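Local atomic coordinates of Alpha/beta hydrolase fold protein (Sphaerobacter thermophilus, PDB entry 3R0V), a protein that is probably a hydrolase of the alpha/beta hydrolase fold and holds a d-malate molecule in a pocket in this crystal. Residues D11-A16 with R58-G64; G87-G93 with P110-V116. One frame throughout, in Å; residues are numbered along the deposited sequence. Where two conformers were deposited one is given.

Interaction 1: D11-A16 with R58-G64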
ATOM      1  N   ASP A  11      -1.309  14.927 -14.554  1.00 12.51           N
ATOM      2  CA  ASP A  11      -2.632  15.470 -14.875  1.00 13.68           C
ATOM      3  C   ASP A  11      -2.967  16.759 -14.138  1.00 13.50           C
ATOM      4  O   ASP A  11      -4.089  17.257 -14.229  1.00 15.57           O
ATOM      5  CB  ASP A  11      -3.731  14.416 -14.666  1.00 15.33           C
ATOM      6  CG  ASP A  11      -4.033  14.134 -13.190  1.00 13.57           C
ATOM      7  OD1 ASP A  11      -3.386  14.714 -12.284  1.00 14.06           O
ATOM      8  OD2 ASP A  11      -4.922  13.294 -12.943  1.00 13.21           O
ATOM      9  N   GLY A  12      -1.991  17.312 -13.430  1.00 14.16           N
ATOM     10  CA  GLY A  12      -2.206  18.563 -12.730  1.00 14.52           C
ATOM     11  C   GLY A  12      -2.609  18.441 -11.266  1.00 13.19           C
ATOM     12  O   GLY A  12      -2.597  19.446 -10.553  1.00 16.29           O
ATOM     13  N   THR A  13      -2.944  17.235 -10.806  1.00 12.61           N
ATOM     14  CA  THR A  13      -3.379  17.043  -9.424  1.00 12.59           C
ATOM     15  C   THR A  13      -2.273  17.378  -8.428  1.00 13.05           C
ATOM     16  O   THR A  13      -1.171  16.846  -8.527  1.00 12.94           O
ATOM     17  CB  THR A  13      -3.780  15.590  -9.176  1.00 12.21           C
ATOM     18  OG1 THR A  13      -4.752  15.206 -10.150  1.00 13.80           O
ATOM     19  CG2 THR A  13      -4.388  15.420  -7.787  1.00 13.69           C
ATOM     20  N   PRO A  14      -2.562  18.248  -7.453  1.00 12.54           N
ATOM     21  CA  PRO A  14      -1.552  18.497  -6.417  1.00 14.00           C
ATOM     22  C   PRO A  14      -1.466  17.311  -5.457  1.00 11.25           C
ATOM     23  O   PRO A  14      -2.488  16.886  -4.893  1.00 12.74           O
ATOM     24  CB  PRO A  14      -2.090  19.728  -5.689  1.00 14.93           C
ATOM     25  CG  PRO A  14      -3.571  19.691  -5.924  1.00 17.76           C
ATOM     26  CD  PRO A  14      -3.753  19.104  -7.299  1.00 13.81           C
ATOM     27  N   ILE A  15      -0.255  16.782  -5.290  1.00 12.08           N
ATOM     28  CA  ILE A  15       0.003  15.660  -4.391  1.00 12.08           C
ATOM     29  C   ILE A  15       0.806  16.162  -3.200  1.00 12.20           C
ATOM     30  O   ILE A  15       1.929  16.653  -3.358  1.00 12.71           O
ATOM     31  CB  ILE A  15       0.772  14.525  -5.104  1.00 11.89           C
ATOM     32  CG1 ILE A  15       0.013  14.093  -6.364  1.00 14.58           C
ATOM     33  CG2 ILE A  15       0.999  13.327  -4.153  1.00 11.21           C
ATOM     34  CD1 ILE A  15      -1.355  13.448  -6.115  1.00 17.85           C
ATOM     35  N   ALA A  16       0.215  16.054  -2.011  1.00 11.47           N
ATOM     36  CA  ALA A  16       0.821  16.566  -0.782  1.00 12.92           C
ATOM     37  C   ALA A  16       1.802  15.560  -0.189  1.00 12.61           C
ATOM     38  O   ALA A  16       1.558  14.353  -0.194  1.00 12.51           O
ATOM     39  CB  ALA A  16      -0.274  16.920   0.241  1.00 11.57           C
ATOM     40  N   ARG A  58      -3.869  10.331  -4.111  1.00 10.57           N
ATOM     41  CA  ARG A  58      -4.904  11.239  -4.590  1.00 10.89           C
ATOM     42  C   ARG A  58      -6.258  10.994  -3.930  1.00 11.53           C
ATOM     43  O   ARG A  58      -6.642   9.850  -3.652  1.00 11.13           O
ATOM     44  CB  ARG A  58      -5.015  11.249  -6.121  1.00 10.61           C
ATOM     45  CG  ARG A  58      -5.414   9.943  -6.769  1.00 12.23           C
ATOM     46  CD  ARG A  58      -5.706  10.165  -8.250  1.00 12.35           C
ATOM     47  NE  ARG A  58      -4.556  10.801  -8.887  1.00 12.01           N
ATOM     48  CZ  ARG A  58      -4.612  11.632  -9.921  1.00 13.04           C
ATOM     49  NH1 ARG A  58      -3.490  12.147 -10.403  1.00 13.10           N
ATOM     50  NH2 ARG A  58      -5.777  11.936 -10.489  1.00 14.04           N
ATOM     51  N   GLY A  59      -6.956  12.090  -3.653  1.00 10.03           N
ATOM     52  CA  GLY A  59      -8.263  12.036  -3.020  1.00 11.55           C
ATOM     53  C   GLY A  59      -8.203  11.894  -1.514  1.00 10.89           C
ATOM     54  O   GLY A  59      -9.255  11.769  -0.883  1.00 12.08           O
ATOM     55  N   ARG A  60      -6.999  11.926  -0.938  1.00 11.01           N
ATOM     56  CA  ARG A  60      -6.813  11.743   0.508  1.00 13.06           C
ATOM     57  C   ARG A  60      -5.987  12.858   1.123  1.00 11.20           C
ATOM     58  O   ARG A  60      -5.184  13.496   0.457  1.00 11.43           O
ATOM     59  CB  ARG A  60      -6.081  10.430   0.783  1.00 13.20           C
ATOM     60  CG  ARG A  60      -6.594   9.283  -0.033  1.00 14.52           C
ATOM     61  CD  ARG A  60      -5.738   8.075   0.185  1.00 15.08           C
ATOM     62  NE  ARG A  60      -5.985   7.104  -0.865  1.00 14.99           N
ATOM     63  CZ  ARG A  60      -5.870   5.796  -0.699  1.00 13.08           C
ATOM     64  NH1 ARG A  60      -5.500   5.302   0.484  1.00 13.05           N
ATOM     65  NH2 ARG A  60      -6.116   4.994  -1.719  1.00 14.32           N
ATOM     66  N   GLY A  61      -6.152  13.055   2.425  1.00 11.63           N
ATOM     67  CA  GLY A  61      -5.312  13.977   3.168  1.00 12.24           C
ATOM     68  C   GLY A  61      -5.307  15.343   2.518  1.00 11.80           C
ATOM     69  O   GLY A  61      -6.373  15.927   2.292  1.00 12.08           O
ATOM     70  N   ASP A  62      -4.127  15.869   2.202  1.00 12.61           N
ATOM     71  CA  ASP A  62      -4.044  17.211   1.624  1.00 10.18           C
ATOM     72  C   ASP A  62      -3.861  17.185   0.117  1.00 11.10           C
ATOM     73  O   ASP A  62      -3.612  18.220  -0.498  1.00 12.99           O
ATOM     74  CB  ASP A  62      -2.928  18.022   2.287  1.00 15.50           C
ATOM     75  CG  ASP A  62      -3.215  18.323   3.745  1.00 19.41           C
ATOM     76  OD1 ASP A  62      -4.398  18.559   4.093  1.00 19.33           O
ATOM     77  OD2 ASP A  62      -2.260  18.315   4.550  1.00 20.71           O
ATOM     78  N   SER A  63      -3.990  16.006  -0.482  1.00 10.96           N
ATOM     79  CA  SER A  63      -3.914  15.911  -1.939  1.00 10.37           C
ATOM     80  C   SER A  63      -5.248  16.206  -2.611  1.00 10.29           C
ATOM     81  O   SER A  63      -6.319  15.992  -2.032  1.00 12.40           O
ATOM     82  CB  SER A  63      -3.449  14.536  -2.373  1.00 11.38           C
ATOM     83  OG  SER A  63      -2.099  14.343  -1.985  1.00 10.48           O
ATOM     84  N   GLY A  64      -5.175  16.687  -3.845  1.00 11.10           N
ATOM     85  CA  GLY A  64      -6.358  16.895  -4.658  1.00 12.07           C
ATOM     86  C   GLY A  64      -6.749  15.614  -5.372  1.00 12.78           C
ATOM     87  O   GLY A  64      -6.226  14.529  -5.075  1.00 12.48           O
TER
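Asp11 and Arg58 face each other across an end-on salt bridge that ties the Asx turn entering strand 14-16 to the loop between strand 51-52 and helix 71-84. NH2 of Arg58 reaches OD2 of Asp11 at 2.9 Å on its syn lone pair, and NH1 of Arg58 reaches OD1 of Asp11 at 3.2 Å; the two planes are twisted 50° apart. OD1 of Asp11 is the busier oxygen: besides NH1 of Arg58 it accepts from the backbone N of Thr13 at 3.0 Å, which closes the Asx turn, and from OG1 of Thr13 at 2.6 Å. Three donors thus fix the carboxylate's rotation. OG1 of Thr13 is also hydrogen-bonded to OG1 of Thr66. Asp11 CG sits between its own backbone N and carbonyl carbon (chi1 73°), which turns the carboxylate back over the turn. Thr13 lies over one face of the guanidinium and crosses the arginine at about a right angle, while NE of Arg58 is taken by a second acid, Asp77 of helix 71-84. With an alanine at Asp11, NH1 and NH2 of Arg58 would probably lose this carboxylate, and Thr13 N and OG1 their shared acceptor. Farther along, a type II' turn from Arg60 to Ser63 brings the loop back beside the strand. Gly64 N donates to Pro14 O at 2.9 Å, and the CG2 methyl of Thr13 packs on the Gly64 carbonyl. Ser63 OG, hydrogen-bonded also to Asp56 O, accepts from Ala16 N at 2.9 Å with an N-H...O angle of 164°.

Interaction 2: G87-G93 with P110-V116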
ATOM      1  N   GLY A  87      14.570  12.113  -7.888  1.00 13.55           N
ATOM      2  CA  GLY A  87      14.529  11.553  -9.228  1.00 12.65           C
ATOM      3  C   GLY A  87      14.623  10.042  -9.282  1.00 12.26           C
ATOM      4  O   GLY A  87      14.337   9.436 -10.321  1.00 11.70           O
ATOM      5  N   ALA A  88      15.044   9.442  -8.175  1.00 10.15           N
ATOM      6  CA  ALA A  88      15.035   7.996  -8.004  1.00 10.31           C
ATOM      7  C   ALA A  88      14.945   7.729  -6.509  1.00 10.41           C
ATOM      8  O   ALA A  88      15.380   8.559  -5.702  1.00 12.71           O
ATOM      9  CB  ALA A  88      16.309   7.381  -8.564  1.00 12.31           C
ATOM     10  N   ALA A  89      14.412   6.581  -6.121  1.00 10.15           N
ATOM     11  CA  ALA A  89      14.320   6.291  -4.704  1.00 10.56           C
ATOM     12  C   ALA A  89      14.137   4.822  -4.445  1.00 11.21           C
ATOM     13  O   ALA A  89      13.703   4.075  -5.322  1.00 11.73           O
ATOM     14  CB  ALA A  89      13.158   7.055  -4.088  1.00 13.33           C
ATOM     15  N   PHE A  90      14.441   4.432  -3.213  1.00 11.58           N
ATOM     16  CA  PHE A  90      13.975   3.167  -2.658  1.00 11.01           C
ATOM     17  C   PHE A  90      12.486   3.349  -2.356  1.00 12.52           C
ATOM     18  O   PHE A  90      12.054   4.455  -2.016  1.00 12.71           O
ATOM     19  CB  PHE A  90      14.694   2.870  -1.344  1.00 11.45           C
ATOM     20  CG  PHE A  90      16.195   2.805  -1.445  1.00 12.72           C
ATOM     21  CD1 PHE A  90      16.828   2.387  -2.604  1.00 14.39           C
ATOM     22  CD2 PHE A  90      16.975   3.165  -0.357  1.00 14.04           C
ATOM     23  CE1 PHE A  90      18.222   2.315  -2.669  1.00 16.29           C
ATOM     24  CE2 PHE A  90      18.358   3.107  -0.421  1.00 13.65           C
ATOM     25  CZ  PHE A  90      18.983   2.689  -1.587  1.00 15.12           C
ATOM     26  N   VAL A  91      11.696   2.282  -2.462  1.00 10.76           N
ATOM     27  CA  VAL A  91      10.267   2.391  -2.177  1.00 11.11           C
ATOM     28  C   VAL A  91       9.854   1.296  -1.217  1.00 11.45           C
ATOM     29  O   VAL A  91      10.265   0.150  -1.382  1.00 12.23           O
ATOM     30  CB  VAL A  91       9.415   2.302  -3.465  1.00 10.16           C
ATOM     31  CG1 VAL A  91       7.933   2.123  -3.138  1.00 12.41           C
ATOM     32  CG2 VAL A  91       9.628   3.533  -4.317  1.00 11.95           C
ATOM     33  N   PHE A  92       9.073   1.662  -0.198  1.00 10.64           N
ATOM     34  CA  PHE A  92       8.411   0.686   0.664  1.00  9.89           C
ATOM     35  C   PHE A  92       6.908   0.846   0.498  1.00 12.19           C
ATOM     36  O   PHE A  92       6.361   1.907   0.793  1.00 11.86           O
ATOM     37  CB  PHE A  92       8.786   0.891   2.138  1.00 11.63           C
ATOM     38  CG  PHE A  92       7.970   0.044   3.101  1.00 11.05           C
ATOM     39  CD1 PHE A  92       7.928  -1.334   2.973  1.00 14.39           C
ATOM     40  CD2 PHE A  92       7.236   0.636   4.122  1.00 13.23           C
ATOM     41  CE1 PHE A  92       7.173  -2.114   3.846  1.00 14.24           C
ATOM     42  CE2 PHE A  92       6.494  -0.140   5.005  1.00 16.64           C
ATOM     43  CZ  PHE A  92       6.469  -1.509   4.865  1.00 15.31           C
ATOM     44  N   GLY A  93       6.240  -0.209   0.030  1.00 10.55           N
ATOM     45  CA  GLY A  93       4.802  -0.165  -0.184  1.00 10.69           C
ATOM     46  C   GLY A  93       4.071  -1.079   0.782  1.00 12.28           C
ATOM     47  O   GLY A  93       4.472  -2.223   1.017  1.00 12.22           O
ATOM     48  N   PRO A 110      11.677   4.972 -11.804  1.00 12.46           N
ATOM     49  CA  PRO A 110      13.035   4.861 -11.253  1.00 12.20           C
ATOM     50  C   PRO A 110      13.048   4.499  -9.772  1.00 13.52           C
ATOM     51  O   PRO A 110      13.420   5.291  -8.898  1.00 15.07           O
ATOM     52  CB  PRO A 110      13.631   6.250 -11.513  1.00 13.64           C
ATOM     53  CG  PRO A 110      12.457   7.165 -11.548  1.00 14.76           C
ATOM     54  CD  PRO A 110      11.326   6.360 -12.153  1.00 14.39           C
ATOM     55  N   ILE A 111      12.604   3.273  -9.508  1.00 12.71           N
ATOM     56  CA  ILE A 111      12.647   2.659  -8.187  1.00 11.74           C
ATOM     57  C   ILE A 111      13.893   1.776  -8.146  1.00 13.08           C
ATOM     58  O   ILE A 111      14.030   0.844  -8.954  1.00 16.03           O
ATOM     59  CB  ILE A 111      11.372   1.813  -7.948  1.00 12.37           C
ATOM     60  CG1 ILE A 111      10.132   2.716  -8.030  1.00 12.30           C
ATOM     61  CG2 ILE A 111      11.424   1.116  -6.599  1.00 11.76           C
ATOM     62  CD1 ILE A 111       8.796   1.986  -7.961  1.00 13.48           C
ATOM     63  N   THR A 112      14.806   2.071  -7.223  1.00 12.72           N
ATOM     64  CA  THR A 112      16.097   1.394  -7.240  0.58 13.69           C
ATOM     65  C   THR A 112      16.132   0.127  -6.378  1.00 12.75           C
ATOM     66  O   THR A 112      16.846  -0.816  -6.705  1.00 13.11           O
ATOM     67  CB  THR A 112      17.224   2.343  -6.851  0.58 13.14           C
ATOM     68  OG1 THR A 112      16.910   2.959  -5.598  0.58 14.36           O
ATOM     69  CG2 THR A 112      17.384   3.433  -7.908  0.58 16.08           C
ATOM     70  N   ARG A 113      15.357   0.113  -5.291  1.00 12.04           N
ATOM     71  CA  ARG A 113      15.158  -1.066  -4.444  0.51 12.28           C
ATOM     72  C   ARG A 113      13.706  -1.026  -3.992  1.00 11.01           C
ATOM     73  O   ARG A 113      13.183   0.046  -3.731  1.00 13.12           O
ATOM     74  CB  ARG A 113      16.070  -1.032  -3.216  0.51 11.64           C
ATOM     75  CG  ARG A 113      17.561  -1.026  -3.540  0.51 12.89           C
ATOM     76  CD  ARG A 113      18.409  -1.092  -2.275  0.51 15.90           C
ATOM     77  NE  ARG A 113      19.827  -1.240  -2.591  0.51 16.75           N
ATOM     78  CZ  ARG A 113      20.492  -2.388  -2.505  0.51 23.88           C
ATOM     79  NH1 ARG A 113      19.871  -3.485  -2.092  0.51 26.06           N
ATOM     80  NH2 ARG A 113      21.780  -2.435  -2.822  0.51 25.79           N
ATOM     81  N   LEU A 114      13.066  -2.189  -3.886  1.00 10.62           N
ATOM     82  CA  LEU A 114      11.640  -2.219  -3.554  1.00 11.34           C
ATOM     83  C   LEU A 114      11.357  -3.174  -2.410  1.00 12.18           C
ATOM     84  O   LEU A 114      11.749  -4.333  -2.482  1.00 14.01           O
ATOM     85  CB  LEU A 114      10.842  -2.659  -4.780  1.00 11.95           C
ATOM     86  CG  LEU A 114       9.333  -2.858  -4.581  1.00 13.02           C
ATOM     87  CD1 LEU A 114       8.643  -1.564  -4.146  1.00 13.87           C
ATOM     88  CD2 LEU A 114       8.698  -3.405  -5.856  1.00 16.94           C
ATOM     89  N   ALA A 115      10.665  -2.691  -1.371  1.00 10.12           N
ATOM     90  CA  ALA A 115      10.203  -3.542  -0.286  1.00  9.96           C
ATOM     91  C   ALA A 115       8.692  -3.428  -0.227  1.00 10.44           C
ATOM     92  O   ALA A 115       8.130  -2.334  -0.355  1.00 11.23           O
ATOM     93  CB  ALA A 115      10.823  -3.108   1.031  1.00 12.13           C
ATOM     94  N   VAL A 116       8.033  -4.569  -0.051  1.00 10.87           N
ATOM     95  CA  VAL A 116       6.574  -4.597   0.027  1.00 10.63           C
ATOM     96  C   VAL A 116       6.109  -5.437   1.211  1.00 12.01           C
ATOM     97  O   VAL A 116       6.671  -6.497   1.496  1.00 13.69           O
ATOM     98  CB  VAL A 116       5.951  -5.132  -1.284  1.00 11.58           C
ATOM     99  CG1 VAL A 116       6.187  -4.160  -2.438  1.00 13.04           C
ATOM    100  CG2 VAL A 116       6.491  -6.534  -1.623  1.00 14.12           C
TER
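Phe90 lies beside Arg113 where two parallel strands of the central sheet, 89-94 and 111-117, run next to each other. Phe90 CB leaves the strand 4.0 Å from Arg113 O, and with CG anti to the carbonyl carbon (chi1 -58°) the ring runs out alongside the arginine, both pointing the same way. Phe90 CD1 then meets Arg113 CB. Phe90 CE1 touches Arg113 CD at 3.4 Å and lies at the edge of the guanidinium, whose plane stands 84° from the ring. Phe90 CZ, at the tip, is 3.9 Å from Arg113 CD; the ring also stacks on Phe260 of helix 249-260. These arginine contacts hold for one of its two modelled conformers. In the backbone that carries this pair the register slips by one residue, a beta bulge: Ala89 pairs with Ile111 but Val91 with Leu114. Before the slip Ala89 O accepts from Thr112 N, which approaches from above the carbonyl plane; after it Ala115 N donates to Val91 O at 2.9 Å, almost straight at 173°. Val91 turns to the face covered by helix 96-106, its CG2 against Ile111 CG2 at 3.8 Å, whereas Phe92 and Ala115 meet on the face packed by helix 249-260. With helix 96-106 linking the strands, this is a beta-alpha-beta crossover of the alpha/beta hydrolase fold, its first strand carrying Gly93, the first glycine of a GxSxG sequence resembling a nucleophile elbow.

Overall arrangement
Interactions 1 and 2 follow one another along the chain and do not touch: their centres lie 21 Å apart and their nearest atoms about 12 Å. Interaction 2 belongs to the central sheet, whereas 11-16 in interaction 1 comes from a separate two-stranded antiparallel sheet near the N-terminus. Helix 71-84 runs in the sequence between them; it receives Arg58 and Ile15 from interaction 1 and precedes strand 89-94. Ser95 and Ser96, two residues lining the d-malate pocket, follow just after strand 89-94; the bound d-malate is about 10 Å from the side-chain position of Gly93. In interaction 1, NH1 of Arg60 is hydrogen-bonded to Gly31 O, and Gly31 is another pocket residue.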